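Local coordinates for protein acetyltransferase, GNAT family (Bacillus anthracis str. Sterne, PDB 3FBU) that binds coenzyme A and, as a GNAT-family acetyltransferase, probably transfers the acetyl group of acetyl-CoA to an acceptor that is not identified, at residues A[12-22]-A[41-52]. Sequence-based numbering, arbitrary orientation.
Sequences KFEFKDWEAVH and EEDTRNFVNKNM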
# COMPACT_ATOMS: atom_id res chain seq x y z
N LYS A 12 -1.23 25.11 14.96
CA LYS A 12 -2.61 24.90 15.40
C LYS A 12 -3.59 25.29 14.28
O LYS A 12 -3.25 26.06 13.37
CB LYS A 12 -2.90 25.64 16.71
CG LYS A 12 -2.35 24.90 17.92
CD LYS A 12 -2.17 25.78 19.14
CE LYS A 12 -3.46 26.26 19.73
NZ LYS A 12 -3.20 26.84 21.11
N PHE A 13 -4.78 24.71 14.33
CA PHE A 13 -5.82 24.92 13.32
C PHE A 13 -6.32 26.37 13.36
O PHE A 13 -6.37 26.97 14.42
CB PHE A 13 -7.03 24.02 13.63
CG PHE A 13 -6.94 22.63 13.03
CD1 PHE A 13 -6.88 22.46 11.66
CD2 PHE A 13 -6.99 21.50 13.85
CE1 PHE A 13 -6.83 21.17 11.10
CE2 PHE A 13 -6.92 20.23 13.31
CZ PHE A 13 -6.85 20.05 11.93
N GLU A 14 -6.64 26.91 12.19
CA GLU A 14 -7.53 28.05 12.04
C GLU A 14 -8.82 27.52 11.44
O GLU A 14 -8.79 26.52 10.71
CB GLU A 14 -6.93 29.08 11.08
CG GLU A 14 -5.53 29.51 11.43
CD GLU A 14 -5.46 30.33 12.70
OE1 GLU A 14 -6.40 31.12 12.98
OE2 GLU A 14 -4.45 30.19 13.43
N PHE A 15 -9.94 28.17 11.70
CA PHE A 15 -11.21 27.68 11.23
C PHE A 15 -11.25 27.48 9.72
O PHE A 15 -11.81 26.53 9.26
CB PHE A 15 -12.42 28.49 11.73
CG PHE A 15 -13.69 27.80 11.54
CD1 PHE A 15 -14.02 26.69 12.28
CD2 PHE A 15 -14.57 28.22 10.58
CE1 PHE A 15 -15.18 26.04 12.06
CE2 PHE A 15 -15.73 27.58 10.39
CZ PHE A 15 -16.04 26.48 11.12
N LYS A 16 -10.62 28.36 8.96
CA LYS A 16 -10.68 28.19 7.52
C LYS A 16 -9.93 26.95 7.01
O LYS A 16 -10.07 26.61 5.89
CB LYS A 16 -10.25 29.42 6.76
CG LYS A 16 -8.94 29.88 6.94
CD LYS A 16 -8.81 31.12 6.07
CE LYS A 16 -7.79 32.04 6.60
NZ LYS A 16 -7.09 32.86 5.63
N ASP A 17 -9.18 26.28 7.88
CA ASP A 17 -8.60 25.00 7.48
C ASP A 17 -9.63 23.90 7.22
O ASP A 17 -9.29 22.93 6.65
CB ASP A 17 -7.64 24.50 8.55
CG ASP A 17 -6.43 25.39 8.74
OD1 ASP A 17 -5.93 25.94 7.80
OD2 ASP A 17 -6.01 25.51 9.86
N TRP A 18 -10.87 24.03 7.69
CA TRP A 18 -11.81 22.91 7.67
C TRP A 18 -12.06 22.31 6.28
O TRP A 18 -12.16 21.10 6.14
CB TRP A 18 -13.12 23.26 8.40
CG TRP A 18 -14.13 24.03 7.63
CD1 TRP A 18 -14.34 25.37 7.70
CD2 TRP A 18 -15.12 23.50 6.76
NE1 TRP A 18 -15.38 25.72 6.88
CE2 TRP A 18 -15.88 24.59 6.29
CE3 TRP A 18 -15.43 22.21 6.29
CZ2 TRP A 18 -16.92 24.44 5.38
CZ3 TRP A 18 -16.46 22.06 5.39
CH2 TRP A 18 -17.20 23.16 4.95
N GLU A 19 -12.11 23.15 5.25
CA GLU A 19 -12.38 22.64 3.90
C GLU A 19 -11.28 21.71 3.39
O GLU A 19 -11.58 20.67 2.81
CB GLU A 19 -12.66 23.78 2.91
CG GLU A 19 -14.11 24.31 3.02
CD GLU A 19 -14.52 25.28 1.91
OE1 GLU A 19 -13.73 25.50 0.97
OE2 GLU A 19 -15.65 25.83 2.01
N ALA A 20 -10.03 22.06 3.64
CA ALA A 20 -8.87 21.23 3.26
C ALA A 20 -8.85 19.93 4.08
O ALA A 20 -8.49 18.85 3.58
CB ALA A 20 -7.58 22.02 3.46
N VAL A 21 -9.24 20.02 5.34
CA VAL A 21 -9.34 18.80 6.16
C VAL A 21 -10.46 17.90 5.64
O VAL A 21 -10.28 16.68 5.51
CB VAL A 21 -9.55 19.15 7.64
CG1 VAL A 21 -9.91 17.88 8.49
CG2 VAL A 21 -8.30 19.83 8.16
N HIS A 22 -11.59 18.51 5.29
CA HIS A 22 -12.74 17.75 4.81
C HIS A 22 -12.44 16.91 3.55
O HIS A 22 -13.01 15.83 3.33
CB HIS A 22 -13.94 18.66 4.61
CG HIS A 22 -15.21 17.91 4.44
ND1 HIS A 22 -15.80 17.21 5.46
CD2 HIS A 22 -15.99 17.71 3.34
CE1 HIS A 22 -16.89 16.62 5.01
NE2 HIS A 22 -17.04 16.91 3.73
N GLU A 41 -19.72 17.39 6.61
CA GLU A 41 -19.17 18.74 6.67
C GLU A 41 -19.29 19.33 8.07
O GLU A 41 -18.34 19.94 8.56
CB GLU A 41 -19.84 19.68 5.65
CG GLU A 41 -19.37 19.46 4.24
CD GLU A 41 -19.89 20.52 3.26
OE1 GLU A 41 -20.62 21.44 3.70
OE2 GLU A 41 -19.55 20.42 2.07
N GLU A 42 -20.45 19.14 8.72
CA GLU A 42 -20.62 19.60 10.11
C GLU A 42 -19.62 18.91 11.06
O GLU A 42 -19.13 19.55 11.98
CB GLU A 42 -22.05 19.40 10.64
CG GLU A 42 -22.19 19.81 12.13
CD GLU A 42 -23.60 20.25 12.56
OE1 GLU A 42 -24.36 20.78 11.71
OE2 GLU A 42 -23.94 20.09 13.76
N ASP A 43 -19.36 17.63 10.84
CA ASP A 43 -18.39 16.87 11.66
C ASP A 43 -17.01 17.49 11.54
O ASP A 43 -16.34 17.72 12.55
CB ASP A 43 -18.29 15.41 11.22
CG ASP A 43 -19.51 14.58 11.60
OD1 ASP A 43 -20.20 14.94 12.58
OD2 ASP A 43 -19.73 13.52 10.93
N THR A 44 -16.58 17.76 10.31
CA THR A 44 -15.27 18.38 10.11
C THR A 44 -15.19 19.77 10.74
O THR A 44 -14.20 20.08 11.40
CB THR A 44 -14.86 18.42 8.66
OG1 THR A 44 -14.94 17.09 8.11
CG2 THR A 44 -13.39 18.97 8.53
N ARG A 45 -16.19 20.62 10.53
CA ARG A 45 -16.21 21.94 11.18
C ARG A 45 -16.12 21.85 12.71
O ARG A 45 -15.38 22.61 13.38
CB ARG A 45 -17.46 22.72 10.73
CG ARG A 45 -17.41 23.25 9.28
CD ARG A 45 -18.61 24.16 8.97
NE ARG A 45 -19.86 23.42 8.99
CZ ARG A 45 -20.58 23.03 7.92
NH1 ARG A 45 -20.21 23.33 6.66
NH2 ARG A 45 -21.71 22.35 8.11
N ASN A 46 -16.88 20.90 13.27
CA ASN A 46 -16.86 20.67 14.72
C ASN A 46 -15.45 20.25 15.18
O ASN A 46 -14.94 20.74 16.18
CB ASN A 46 -17.86 19.57 15.10
CG ASN A 46 -19.33 20.01 15.02
OD1 ASN A 46 -19.66 21.20 15.02
ND2 ASN A 46 -20.23 19.01 14.98
N PHE A 47 -14.86 19.33 14.44
CA PHE A 47 -13.51 18.82 14.74
C PHE A 47 -12.49 19.96 14.75
O PHE A 47 -11.72 20.12 15.71
CB PHE A 47 -13.15 17.75 13.72
CG PHE A 47 -11.71 17.31 13.76
CD1 PHE A 47 -11.25 16.53 14.80
CD2 PHE A 47 -10.84 17.66 12.76
CE1 PHE A 47 -9.90 16.11 14.82
CE2 PHE A 47 -9.52 17.26 12.79
CZ PHE A 47 -9.05 16.47 13.83
N VAL A 48 -12.48 20.77 13.70
CA VAL A 48 -11.52 21.89 13.62
C VAL A 48 -11.73 22.88 14.74
O VAL A 48 -10.78 23.30 15.41
CB VAL A 48 -11.57 22.59 12.22
CG1 VAL A 48 -10.66 23.82 12.21
CG2 VAL A 48 -11.19 21.57 11.11
N ASN A 49 -13.00 23.25 14.97
CA ASN A 49 -13.32 24.17 16.04
C ASN A 49 -12.86 23.66 17.38
O ASN A 49 -12.29 24.40 18.17
CB ASN A 49 -14.83 24.39 16.12
CG ASN A 49 -15.22 25.19 17.33
OD1 ASN A 49 -14.94 26.40 17.39
ND2 ASN A 49 -15.84 24.53 18.34
N LYS A 50 -13.13 22.39 17.65
CA LYS A 50 -12.78 21.79 18.94
C LYS A 50 -11.27 21.80 19.20
O LYS A 50 -10.83 21.89 20.35
CB LYS A 50 -13.30 20.37 19.00
CG LYS A 50 -12.93 19.59 20.24
CD LYS A 50 -13.50 18.21 20.16
CE LYS A 50 -13.10 17.41 21.38
NZ LYS A 50 -13.63 16.04 21.22
N ASN A 51 -10.48 21.71 18.13
CA ASN A 51 -9.02 21.65 18.23
C ASN A 51 -8.29 22.98 18.02
O ASN A 51 -7.09 23.02 17.75
CB ASN A 51 -8.52 20.57 17.28
CG ASN A 51 -8.82 19.20 17.81
OD1 ASN A 51 -8.10 18.70 18.66
ND2 ASN A 51 -9.85 18.58 17.31
N MET A 52 -9.02 24.08 18.18
CA MET A 52 -8.39 25.40 18.11
C MET A 52 -7.88 25.88 19.47
O MET A 52 -7.00 26.73 19.54
CB MET A 52 -9.37 26.42 17.49
CG MET A 52 -9.56 26.25 15.99
SD MET A 52 -10.75 27.37 15.26
CE MET A 52 -10.08 28.91 15.83
O HOH W 1 -4.97 22.69 16.53
O HOH W 2 -5.80 27.62 17.27
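Trp18 and Arg45 meet where helix 18-22 passes helix 41-50, the two axes 9.2 Å apart at closest approach and their directions 123° apart. The indole is a knob in a hole formed by Glu41, Thr44, Arg45 and Val48. Its CG stands between backbone N and carbonyl carbon (chi1 81°), which lays the ring alongside the arginine: Arg45 CG sits 3.6 Å from the centroid of the five-membered ring of Trp18, a CH-pi contact, and the guanidinium, steeply turned to the indole, adds a cation-pi interaction over the six-membered ring. A salt bridge from Arg45 NH1 to Glu41 OE1 (3.5 Å) probably steadies that end. One turn on, His22 ND1 and Thr44 OG1 share a nearly straight hydrogen bond of 2.8 Å at the imidazole edge, while Glu41 CG covers a face of the same ring. Thr25 also bonds Thr44 OG1. Toward the other end, Val48 CG2 lies over one face of Phe13 and Asn51 CB at its edge. Two waters bridge the backbones, one joining Phe13 N to Asn51 O, the other Phe13 O to Met52 O. With Phe13 packed on strands 58-63 and 68-79 and Val21 on the latter, this is the N-terminal helical pair characteristic of the GNAT fold.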